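Local structure of putative isomerase (2PPG) at residues I10-T14 with M81-D85; L24-R28 with P191-D195; I251-A255 with P279-A285; A306-V310 with L337-D341; H318-G322 with Q346-F350. The protein is a putative isomerase of the enolase superfamily, with an N-terminal alpha+beta capping domain and a C-terminal domain related to the TIM barrel. All blocks are in the same frame, centred on the assembly; numbering follows the deposited sequence.

Contact 1: I10-T14 with M81-D85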
# COMPACT_ATOMS: atom_id res chain seq x y z
N ILE A 10 -20.09 -16.01 44.73
CA ILE A 10 -19.80 -14.76 44.03
C ILE A 10 -20.86 -13.73 44.35
O ILE A 10 -22.01 -13.92 44.04
CB ILE A 10 -19.73 -15.00 42.51
CG1 ILE A 10 -18.52 -15.88 42.18
CG2 ILE A 10 -19.64 -13.68 41.77
CD1 ILE A 10 -18.19 -15.97 40.71
N GLU A 11 -20.46 -12.63 44.99
CA GLU A 11 -21.39 -11.54 45.30
C GLU A 11 -20.94 -10.21 44.69
O GLU A 11 -19.74 -9.93 44.63
CB GLU A 11 -21.54 -11.39 46.81
CG GLU A 11 -22.11 -12.61 47.50
CD GLU A 11 -21.81 -12.64 48.99
OE1 GLU A 11 -20.62 -12.75 49.37
OE2 GLU A 11 -22.76 -12.57 49.79
N SER A 12 -21.92 -9.40 44.26
CA SER A 12 -21.69 -8.08 43.63
C SER A 12 -22.28 -6.95 44.47
O SER A 12 -23.34 -7.10 45.07
CB SER A 12 -22.36 -8.03 42.26
OG SER A 12 -21.93 -9.10 41.44
N PHE A 13 -21.60 -5.80 44.46
CA PHE A 13 -21.96 -4.67 45.33
C PHE A 13 -21.69 -3.34 44.67
O PHE A 13 -20.82 -3.23 43.80
CB PHE A 13 -21.13 -4.65 46.62
CG PHE A 13 -21.02 -5.97 47.32
CD1 PHE A 13 -21.89 -6.29 48.35
CD2 PHE A 13 -20.02 -6.86 46.98
CE1 PHE A 13 -21.79 -7.51 49.02
CE2 PHE A 13 -19.91 -8.07 47.64
CZ PHE A 13 -20.80 -8.39 48.66
N THR A 14 -22.39 -2.31 45.13
CA THR A 14 -22.01 -0.96 44.78
C THR A 14 -21.47 -0.29 46.01
O THR A 14 -21.87 -0.59 47.12
CB THR A 14 -23.20 -0.15 44.27
OG1 THR A 14 -24.33 -0.39 45.10
CG2 THR A 14 -23.52 -0.52 42.83
N MSE A 81 -23.94 -5.60 37.44
CA MSE A 81 -24.19 -6.61 38.47
C MSE A 81 -25.16 -7.68 38.01
O MSE A 81 -25.04 -8.84 38.39
CB MSE A 81 -24.69 -5.96 39.76
CG MSE A 81 -23.65 -5.05 40.39
SE MSE A 81 -24.13 -4.27 42.12
CE MSE A 81 -25.76 -3.34 41.58
N GLU A 82 -26.12 -7.29 37.16
CA GLU A 82 -27.08 -8.25 36.64
C GLU A 82 -26.37 -9.27 35.75
O GLU A 82 -26.58 -10.48 35.87
CB GLU A 82 -28.19 -7.52 35.87
CG GLU A 82 -29.32 -8.41 35.39
CD GLU A 82 -30.08 -9.08 36.52
OE1 GLU A 82 -29.79 -8.78 37.70
OE2 GLU A 82 -30.97 -9.91 36.23
N ILE A 83 -25.51 -8.77 34.87
CA ILE A 83 -24.68 -9.63 34.03
C ILE A 83 -23.90 -10.63 34.90
O ILE A 83 -23.90 -11.83 34.62
CB ILE A 83 -23.71 -8.78 33.16
CG1 ILE A 83 -24.49 -7.87 32.20
CG2 ILE A 83 -22.75 -9.68 32.40
CD1 ILE A 83 -23.65 -6.76 31.55
N ILE A 84 -23.28 -10.12 35.96
CA ILE A 84 -22.54 -10.95 36.91
C ILE A 84 -23.43 -11.93 37.68
O ILE A 84 -23.09 -13.10 37.80
CB ILE A 84 -21.79 -10.09 37.92
CG1 ILE A 84 -20.84 -9.13 37.19
CG2 ILE A 84 -21.03 -10.96 38.91
CD1 ILE A 84 -20.17 -8.13 38.09
N ASP A 85 -24.56 -11.48 38.20
CA ASP A 85 -25.38 -12.35 39.05
C ASP A 85 -26.27 -13.32 38.28
O ASP A 85 -26.50 -14.44 38.73
CB ASP A 85 -26.19 -11.51 40.02
CG ASP A 85 -25.31 -10.77 41.02
OD1 ASP A 85 -24.21 -11.29 41.34
OD2 ASP A 85 -25.71 -9.69 41.49
O HOH W 1 -24.52 -10.20 44.39

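Contact 2: L24-R28 with P191-D195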
# COMPACT_ATOMS: atom_id res chain seq x y z
N LEU A 24 -14.12 16.57 37.89
CA LEU A 24 -13.67 17.38 36.76
C LEU A 24 -13.97 18.87 36.94
O LEU A 24 -13.72 19.68 36.05
CB LEU A 24 -14.27 16.85 35.45
CG LEU A 24 -13.56 16.97 34.10
CD1 LEU A 24 -13.72 15.68 33.32
CD2 LEU A 24 -14.11 18.14 33.29
N GLY A 25 -14.52 19.24 38.10
CA GLY A 25 -14.83 20.63 38.40
C GLY A 25 -16.31 20.94 38.51
O GLY A 25 -17.15 20.07 38.33
N LYS A 26 -16.62 22.20 38.82
CA LYS A 26 -17.99 22.67 38.98
C LYS A 26 -18.70 22.80 37.63
O LYS A 26 -18.07 23.15 36.63
CB LYS A 26 -18.02 24.01 39.72
CG LYS A 26 -17.53 23.93 41.16
CD LYS A 26 -17.67 25.27 41.88
CE LYS A 26 -17.08 25.21 43.29
NZ LYS A 26 -17.08 26.53 43.98
N PRO A 27 -20.02 22.51 37.59
CA PRO A 27 -20.77 22.62 36.35
C PRO A 27 -20.81 24.04 35.79
O PRO A 27 -20.80 25.00 36.54
CB PRO A 27 -22.19 22.17 36.75
CG PRO A 27 -22.24 22.33 38.24
CD PRO A 27 -20.85 22.05 38.71
N ARG A 28 -20.85 24.14 34.46
CA ARG A 28 -21.06 25.42 33.79
C ARG A 28 -22.56 25.62 33.64
O ARG A 28 -23.32 24.67 33.85
CB ARG A 28 -20.36 25.43 32.44
CG ARG A 28 -18.87 25.65 32.53
CD ARG A 28 -18.19 25.30 31.22
NE ARG A 28 -16.75 25.52 31.27
CZ ARG A 28 -15.90 25.17 30.30
NH1 ARG A 28 -16.35 24.57 29.20
NH2 ARG A 28 -14.60 25.41 30.44
N PRO A 191 -11.41 20.06 28.70
CA PRO A 191 -12.72 20.56 29.15
C PRO A 191 -12.68 21.57 30.31
O PRO A 191 -13.72 22.07 30.74
CB PRO A 191 -13.44 19.29 29.63
CG PRO A 191 -12.83 18.21 28.85
CD PRO A 191 -11.38 18.59 28.69
N VAL A 192 -11.49 21.85 30.82
CA VAL A 192 -11.34 22.72 31.97
C VAL A 192 -10.58 23.98 31.58
O VAL A 192 -10.68 25.01 32.25
CB VAL A 192 -10.65 21.97 33.15
CG1 VAL A 192 -9.82 22.90 34.02
CG2 VAL A 192 -11.67 21.20 33.98
N ALA A 193 -9.85 23.91 30.46
CA ALA A 193 -9.02 25.01 30.00
C ALA A 193 -9.86 26.17 29.45
O ALA A 193 -10.03 26.31 28.24
CB ALA A 193 -8.03 24.53 28.96
N ASP A 194 -10.36 26.99 30.36
CA ASP A 194 -11.30 28.07 30.02
C ASP A 194 -10.74 29.05 29.01
O ASP A 194 -11.44 29.42 28.07
CB ASP A 194 -11.73 28.82 31.28
CG ASP A 194 -12.30 27.90 32.34
OD1 ASP A 194 -13.26 27.16 32.03
OD2 ASP A 194 -11.79 27.92 33.48
N ASP A 195 -9.49 29.45 29.19
CA ASP A 195 -8.84 30.42 28.30
C ASP A 195 -8.29 29.79 27.02
O ASP A 195 -7.64 30.47 26.22
CB ASP A 195 -7.71 31.16 29.04
CG ASP A 195 -8.17 31.80 30.35
OD1 ASP A 195 -7.41 32.64 30.89
OD2 ASP A 195 -9.27 31.47 30.85

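Contact 3: I251-A255 with P279-A285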
# COMPACT_ATOMS: atom_id res chain seq x y z
N ILE A 251 -10.28 6.25 13.55
CA ILE A 251 -8.95 5.65 13.41
C ILE A 251 -8.07 6.33 12.34
O ILE A 251 -6.87 6.52 12.55
CB ILE A 251 -9.03 4.12 13.15
CG1 ILE A 251 -9.67 3.43 14.36
CG2 ILE A 251 -7.64 3.55 12.86
CD1 ILE A 251 -9.90 1.94 14.18
N ASP A 252 -8.69 6.71 11.22
CA ASP A 252 -8.01 7.50 10.20
C ASP A 252 -7.54 8.84 10.72
O ASP A 252 -6.43 9.28 10.40
CB ASP A 252 -8.95 7.75 9.02
CG ASP A 252 -9.18 6.52 8.19
OD1 ASP A 252 -8.18 5.89 7.76
OD2 ASP A 252 -10.35 6.18 7.95
N GLY A 253 -8.39 9.52 11.49
CA GLY A 253 -8.06 10.83 12.04
C GLY A 253 -6.91 10.74 13.01
O GLY A 253 -5.99 11.56 12.96
N LEU A 254 -6.95 9.74 13.88
CA LEU A 254 -5.87 9.51 14.84
C LEU A 254 -4.54 9.24 14.12
O LEU A 254 -3.48 9.77 14.51
CB LEU A 254 -6.24 8.34 15.76
CG LEU A 254 -5.29 7.99 16.90
CD1 LEU A 254 -5.37 9.05 17.97
CD2 LEU A 254 -5.61 6.62 17.48
N ALA A 255 -4.59 8.40 13.08
CA ALA A 255 -3.39 8.09 12.30
C ALA A 255 -2.77 9.35 11.71
O ALA A 255 -1.55 9.53 11.75
CB ALA A 255 -3.71 7.08 11.22
N PRO A 279 -6.02 -2.51 15.35
CA PRO A 279 -6.20 -1.55 14.27
C PRO A 279 -5.42 -0.27 14.49
O PRO A 279 -4.86 0.28 13.54
CB PRO A 279 -7.70 -1.26 14.31
CG PRO A 279 -8.28 -2.52 14.88
CD PRO A 279 -7.32 -2.85 15.97
N ARG A 280 -5.35 0.20 15.73
CA ARG A 280 -4.63 1.43 16.02
C ARG A 280 -3.11 1.31 15.85
O ARG A 280 -2.48 2.27 15.39
CB ARG A 280 -4.99 1.99 17.41
CG ARG A 280 -6.38 2.68 17.49
CD ARG A 280 -7.51 1.67 17.68
NE ARG A 280 -8.82 2.30 17.89
CZ ARG A 280 -9.97 1.63 17.99
NH1 ARG A 280 -9.99 0.32 17.89
NH2 ARG A 280 -11.10 2.29 18.18
N VAL A 281 -2.51 0.17 16.21
CA VAL A 281 -1.07 0.01 15.99
C VAL A 281 -0.78 -0.26 14.52
O VAL A 281 0.21 0.24 13.96
CB VAL A 281 -0.37 -1.04 16.91
CG1 VAL A 281 -1.15 -1.26 18.19
CG2 VAL A 281 -0.12 -2.35 16.18
N ALA A 282 -1.67 -1.01 13.88
CA ALA A 282 -1.59 -1.27 12.44
C ALA A 282 -1.49 0.04 11.68
O ALA A 282 -0.72 0.14 10.74
CB ALA A 282 -2.79 -2.09 11.96
N ARG A 283 -2.25 1.05 12.09
CA ARG A 283 -2.19 2.35 11.41
C ARG A 283 -1.10 3.29 11.94
O ARG A 283 -1.09 4.47 11.59
CB ARG A 283 -3.55 3.04 11.43
CG ARG A 283 -4.58 2.45 10.48
CD ARG A 283 -4.25 2.73 9.00
NE ARG A 283 -4.13 4.15 8.66
CZ ARG A 283 -5.16 4.98 8.47
NH1 ARG A 283 -6.41 4.53 8.61
NH2 ARG A 283 -4.96 6.26 8.15
N ARG A 284 -0.19 2.76 12.75
CA ARG A 284 0.85 3.55 13.43
C ARG A 284 0.26 4.77 14.15
O ARG A 284 0.79 5.88 14.08
CB ARG A 284 1.95 3.99 12.44
CG ARG A 284 2.88 2.86 11.98
N ALA A 285 -0.84 4.54 14.85
CA ALA A 285 -1.64 5.65 15.37
C ALA A 285 -1.31 6.11 16.81
O ALA A 285 -1.78 7.17 17.23
CB ALA A 285 -3.14 5.32 15.22

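Contact 4: A306-V310 with L337-D341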
# COMPACT_ATOMS: atom_id res chain seq x y z
N ALA A 306 1.48 -6.86 26.70
CA ALA A 306 2.33 -7.73 25.88
C ALA A 306 2.37 -7.29 24.42
O ALA A 306 3.41 -7.38 23.77
CB ALA A 306 1.88 -9.16 25.97
N TYR A 307 1.24 -6.81 23.91
CA TYR A 307 1.19 -6.29 22.56
C TYR A 307 2.00 -4.99 22.41
O TYR A 307 2.68 -4.81 21.42
CB TYR A 307 -0.26 -6.07 22.14
CG TYR A 307 -0.50 -6.17 20.65
CD1 TYR A 307 -0.64 -7.41 20.02
CD2 TYR A 307 -0.61 -5.02 19.86
CE1 TYR A 307 -0.87 -7.50 18.66
CE2 TYR A 307 -0.84 -5.09 18.50
CZ TYR A 307 -0.96 -6.34 17.90
OH TYR A 307 -1.18 -6.42 16.54
N ALA A 308 1.94 -4.10 23.39
CA ALA A 308 2.73 -2.88 23.33
C ALA A 308 4.23 -3.17 23.35
O ALA A 308 5.00 -2.50 22.69
CB ALA A 308 2.37 -1.95 24.47
N HIS A 309 4.62 -4.19 24.11
CA HIS A 309 5.99 -4.67 24.20
C HIS A 309 6.48 -5.14 22.84
O HIS A 309 7.45 -4.60 22.28
CB HIS A 309 6.03 -5.84 25.19
CG HIS A 309 7.39 -6.43 25.36
ND1 HIS A 309 8.29 -5.96 26.29
CD2 HIS A 309 8.00 -7.48 24.74
CE1 HIS A 309 9.40 -6.68 26.23
NE2 HIS A 309 9.25 -7.61 25.30
N VAL A 310 5.80 -6.15 22.31
CA VAL A 310 6.02 -6.62 20.95
C VAL A 310 6.10 -5.47 19.94
O VAL A 310 6.98 -5.46 19.09
CB VAL A 310 4.89 -7.60 20.53
CG1 VAL A 310 4.82 -7.72 19.03
CG2 VAL A 310 5.10 -8.96 21.15
N LEU A 337 5.07 -5.63 33.86
CA LEU A 337 5.18 -5.24 32.46
C LEU A 337 6.49 -4.51 32.16
O LEU A 337 6.89 -3.59 32.88
CB LEU A 337 4.01 -4.35 32.09
CG LEU A 337 2.66 -5.03 31.87
CD1 LEU A 337 1.62 -3.96 31.72
CD2 LEU A 337 2.65 -5.96 30.66
N ALA A 338 7.16 -4.91 31.08
CA ALA A 338 8.40 -4.26 30.69
C ALA A 338 8.21 -2.78 30.32
O ALA A 338 9.01 -1.93 30.72
CB ALA A 338 9.01 -5.00 29.54
N ASN A 339 7.14 -2.49 29.59
CA ASN A 339 6.98 -1.18 28.96
C ASN A 339 6.32 -0.06 29.77
O ASN A 339 6.03 1.01 29.21
CB ASN A 339 6.25 -1.34 27.61
CG ASN A 339 7.17 -1.80 26.50
OD1 ASN A 339 8.12 -2.54 26.73
ND2 ASN A 339 6.88 -1.37 25.27
N VAL A 340 6.09 -0.28 31.06
CA VAL A 340 5.44 0.73 31.92
C VAL A 340 6.34 1.89 32.36
O VAL A 340 7.20 1.74 33.21
CB VAL A 340 4.70 0.12 33.13
CG1 VAL A 340 4.12 1.22 34.01
CG2 VAL A 340 3.58 -0.79 32.64
N ASP A 341 6.11 3.05 31.77
CA ASP A 341 6.97 4.22 32.00
C ASP A 341 6.53 5.00 33.23
O ASP A 341 7.34 5.67 33.88
CB ASP A 341 6.88 5.14 30.78
CG ASP A 341 7.99 6.17 30.75
OD1 ASP A 341 7.69 7.38 30.85
OD2 ASP A 341 9.16 5.75 30.63

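Contact 5: H318-G322 with Q346-F350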
# COMPACT_ATOMS: atom_id res chain seq x y z
N HIS A 318 -4.06 4.18 32.77
CA HIS A 318 -5.10 5.12 33.17
C HIS A 318 -5.50 4.83 34.62
O HIS A 318 -5.47 3.68 35.08
CB HIS A 318 -6.30 4.91 32.25
CG HIS A 318 -7.40 5.91 32.41
ND1 HIS A 318 -8.59 5.61 33.04
CD2 HIS A 318 -7.52 7.19 31.98
CE1 HIS A 318 -9.38 6.66 33.02
NE2 HIS A 318 -8.75 7.64 32.39
N ALA A 319 -5.86 5.89 35.34
CA ALA A 319 -6.40 5.76 36.69
C ALA A 319 -7.67 6.61 36.80
O ALA A 319 -7.76 7.70 36.22
CB ALA A 319 -5.37 6.18 37.72
N THR A 320 -8.66 6.12 37.54
CA THR A 320 -9.94 6.82 37.58
C THR A 320 -10.65 6.77 38.95
O THR A 320 -10.04 6.46 39.97
CB THR A 320 -10.86 6.29 36.47
OG1 THR A 320 -12.03 7.11 36.38
CG2 THR A 320 -11.25 4.81 36.74
N ILE A 321 -11.94 7.12 38.95
CA ILE A 321 -12.80 7.01 40.12
C ILE A 321 -12.96 5.55 40.48
O ILE A 321 -13.25 4.73 39.62
CB ILE A 321 -14.20 7.58 39.81
CG1 ILE A 321 -14.14 9.11 39.68
CG2 ILE A 321 -15.25 7.10 40.83
CD1 ILE A 321 -15.18 9.68 38.75
N GLY A 322 -12.77 5.23 41.75
CA GLY A 322 -12.96 3.86 42.22
C GLY A 322 -12.42 3.73 43.62
O GLY A 322 -11.73 4.62 44.11
N GLN A 346 -4.72 10.07 40.22
CA GLN A 346 -5.80 10.95 40.61
C GLN A 346 -5.70 11.24 42.10
O GLN A 346 -6.33 10.56 42.92
CB GLN A 346 -7.15 10.27 40.33
CG GLN A 346 -7.36 9.81 38.88
CD GLN A 346 -8.07 10.85 38.03
OE1 GLN A 346 -8.59 11.83 38.55
NE2 GLN A 346 -8.08 10.64 36.72
N HIS A 347 -4.91 12.24 42.46
CA HIS A 347 -4.76 12.68 43.84
C HIS A 347 -6.11 12.95 44.53
O HIS A 347 -6.34 12.50 45.65
CB HIS A 347 -3.90 13.94 43.87
CG HIS A 347 -4.39 15.02 42.97
ND1 HIS A 347 -5.11 16.10 43.44
CD2 HIS A 347 -4.33 15.16 41.63
CE1 HIS A 347 -5.44 16.88 42.42
NE2 HIS A 347 -4.98 16.33 41.31
N SER A 348 -6.99 13.66 43.85
CA SER A 348 -8.28 14.06 44.39
C SER A 348 -9.20 12.88 44.74
O SER A 348 -10.18 13.05 45.47
CB SER A 348 -8.97 15.02 43.41
OG SER A 348 -8.69 14.65 42.07
N ILE A 349 -8.89 11.70 44.21
CA ILE A 349 -9.63 10.47 44.51
C ILE A 349 -8.88 9.61 45.52
O ILE A 349 -9.45 9.14 46.50
CB ILE A 349 -9.89 9.64 43.23
CG1 ILE A 349 -10.76 10.41 42.24
CG2 ILE A 349 -10.55 8.29 43.57
CD1 ILE A 349 -10.61 9.93 40.79
N PHE A 350 -7.59 9.42 45.27
CA PHE A 350 -6.76 8.53 46.06
C PHE A 350 -6.75 8.92 47.53
O PHE A 350 -6.92 8.07 48.40
CB PHE A 350 -5.33 8.49 45.50
CG PHE A 350 -4.47 7.38 46.06
CD1 PHE A 350 -4.51 6.11 45.50
CD2 PHE A 350 -3.63 7.61 47.14
CE1 PHE A 350 -3.73 5.08 46.01
CE2 PHE A 350 -2.84 6.59 47.66
CZ PHE A 350 -2.89 5.32 47.10

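Contact 1: I10-T14 with M81-D85
Helix 77-92 packs along strand 7-17 in nearly antiparallel direction: the short axes of 10-14 and 81-85 make 172° and come within 8.6 Å. The apolar part of the contact is led by Met81, a selenomethionine whose long flexible side chain follows the strand. Its CG lies 3.7 Å from Ser12 CB, its SE 3.6 Å from the backbone C of Phe13, and its CE 3.8 Å from Thr14 CG2. One helical turn on, Ile84 CG2 meets Ile10 CG2 at 4.2 Å, and both isoleucines point their CA-CB bonds toward the other segment. Small Ser12, facing the helix, lets the two elements come close, with 5.9 Å between Ser12 CA and Met81 CA.

The polar part centres on Ser12 and Asp85. Ser12 OG donates to Asp85 OD1 at 3.2 Å, while Ser12 N donates a hydrogen bond to water 1 at 2.7 Å, and this water reaches Asp85 OD2 weakly at 3.2 Å. His391, in the C-terminal tail beside the strand, hydrogen-bonds the same OD2. Asp85 thus uses both carboxylate oxygens where the helix, the first strand and the tail meet, so the apolar helix-on-sheet packing of the N-terminal domain has a polar, hydrated margin.

Contact 2: L24-R28 with P191-D195
This is a surface contact between two loops, and it brings the N-terminal part of the chain against the barrel domain. Segment 24-28 belongs to the long loop between strands 7-17 and 38-41, while 191-195 follows the C-terminal end of barrel strand 185-189. Only 227 Å² is buried, in an apolar patch and an ionic one.

Leu24 makes the apolar patch. Its CD2 touches Pro191 CB at 3.9 Å and Val192 CG2 at 4.0 Å, and Leu24 O lies 3.3 Å from the same Val192 CG2. A branched leucine can meet the compact proline ring and the valine methyl together. Gly25 follows at a phi of 113°; a side chain there would collide with the carbonyl O of Leu24, so glycine fits this backbone.

At the exposed edge, Arg28 stretches out to place NH2 2.7 Å from Asp194 OD1 in a hydrogen-bonded salt bridge, with Pro191 O over one face of its guanidinium. The inverse gamma turn centred on Ala193 ends at this aspartate, whose OD2 has a weak, long ion pair with Arg171.

In enolase-superfamily members a loop of the N-terminal domain closes over the C-terminal end of the barrel, and this contact is consistent with that arrangement. His219, in the loop after strand 213-217, packs on both Leu24 and Pro191, and Arg168 at the start of helix 168-180 binds Asp195 just before helix 197-208 begins.

Contact 3: I251-A255 with P279-A285
Ile251 lays its CG1 over one face of the Arg280 guanidinium, 3.8 Å from Arg280 NE, and carries its CD1 to Pro279 CB at 3.9 Å. It is the most covered residue of helix 251-260 here. Arg280 directs NH1 and NH2 to the carbonyls of Asp276 and Thr248, while its guanidinium face packs against Ile251.

Deeper in, Leu254 CD2 meets Ala285 CB at 3.6 Å. The small residues Ala255 and Ala285 let the backbones come within 4.3 Å, CA to CA. Ala285 gets there because helix 274-282 ends in a Schellman motif, with Arg284 at positive phi as its C-prime residue.

On the outer side, Arg283 NH1 forms a very short 2.4 Å salt bridge with Asp252 OD1, and Ala255 CB sits over a face of that guanidinium. Helices 251-260 and 274-282 are consecutive in the barrel, with strand 264-267 between them in sequence. Their seam therefore combines an alanine-lined close approach with Arg283 supplying a salt bridge and both arginines a flat packing face.

Contact 4: A306-V310 with L337-D341
Asn339 and His309 bury the most surface here, 56 and 51 Å², and their CA atoms lie 6.0 Å apart. His309 ND1 donates a weak hydrogen bond to Asn339 OD1 at 3.5 Å. The other end of the amide has a better partner: ND2 bonds the backbone O of Ile313, and although it also lies 3.4 Å from Ala308 O, the angle there is too poor for a bond. An asparagine suits this place because its amide offers an acceptor to the imidazole and a donor to a main-chain carbonyl.

The setting is the repeating beta/alpha architecture of the barrel. Helix 293-310 ends here, and the contact ties that end to the connection 337-341, which leads from helix 325-336 toward strand 343-345; Asn339 also pairs through its backbone with Val315 of strand 314-315.

Ala338, third with 24 Å², turns its CB toward the edge of the His309 ring, 3.5 Å from ND1, and its small methyl lets the imidazole come close. Deeper in, Leu337 CD2 approaches Ala306 N at 4.2 Å. At the subunit interface, Arg303 of a neighbouring subunit packs on His309, and Tyr307 packs on Val310 of that subunit and Val310 on its Tyr307.

Contact 5: H318-G322 with Q346-F350
Leaving strand 314-315, the chain passes His318, whose ND1 is hydrogen-bonded to Glu292, and reaches Ala319, the first residue to touch segment 346-350. Ala319 points its CB toward Gln346, 4.3 Å from Gln346 CG, and its carbonyl O accepts a hydrogen bond from Gln346 NE2 at 3.0 Å. A methyl is small enough for the amide to reach past it to the main chain. Gln346 stands at the N-cap position of the helix.

Thr320 turns its side chain away and offers main chain instead: Thr320 O is 3.6 Å from Ile349 CD1. That methyl lies 3.6 Å from Ile321 N and 3.8 Å from Ile321 CG1, so one isoleucine fills the hollow beside the extended backbone. Gly322 closes the segment, its O 3.9 Å from Ile349 CG2, in a fully extended conformation (phi 169°) that glycine readily adopts.

Both segments follow barrel strands at their C-terminal ends, the end where enolase-superfamily members have their active sites, and Tyr23 from the N-terminal loop packs on Ile321 and Gln346. With one hydrogen bond, and otherwise mostly isoleucine methyls packed on main chain and on Ile321, the buried pairing relies on snug fit yet satisfies a carbonyl.

Contact 1 lies in the N-terminal domain, whereas contacts 3, 4 and 5 belong to the barrel; contact 2 ties these two domains together through the long loop after strand 7-17. Along the chain contacts 1 and 2 cross, as do 4 and 5, and contact 3 comes between these pairs. Contacts 3 and 4, with centres about 18 Å apart, touch through Val281 CG2 and Tyr307 CE2 at 3.7 Å, linking helices 274-282 and 293-310 on the outside of the barrel. Contact 5 is the most central, about 8 Å from the chain centre, and its centre lies about 18 Å from that of contact 2. Contacts 2 and 4, centres about 34 Å apart, lie on opposite sides of the chain centre.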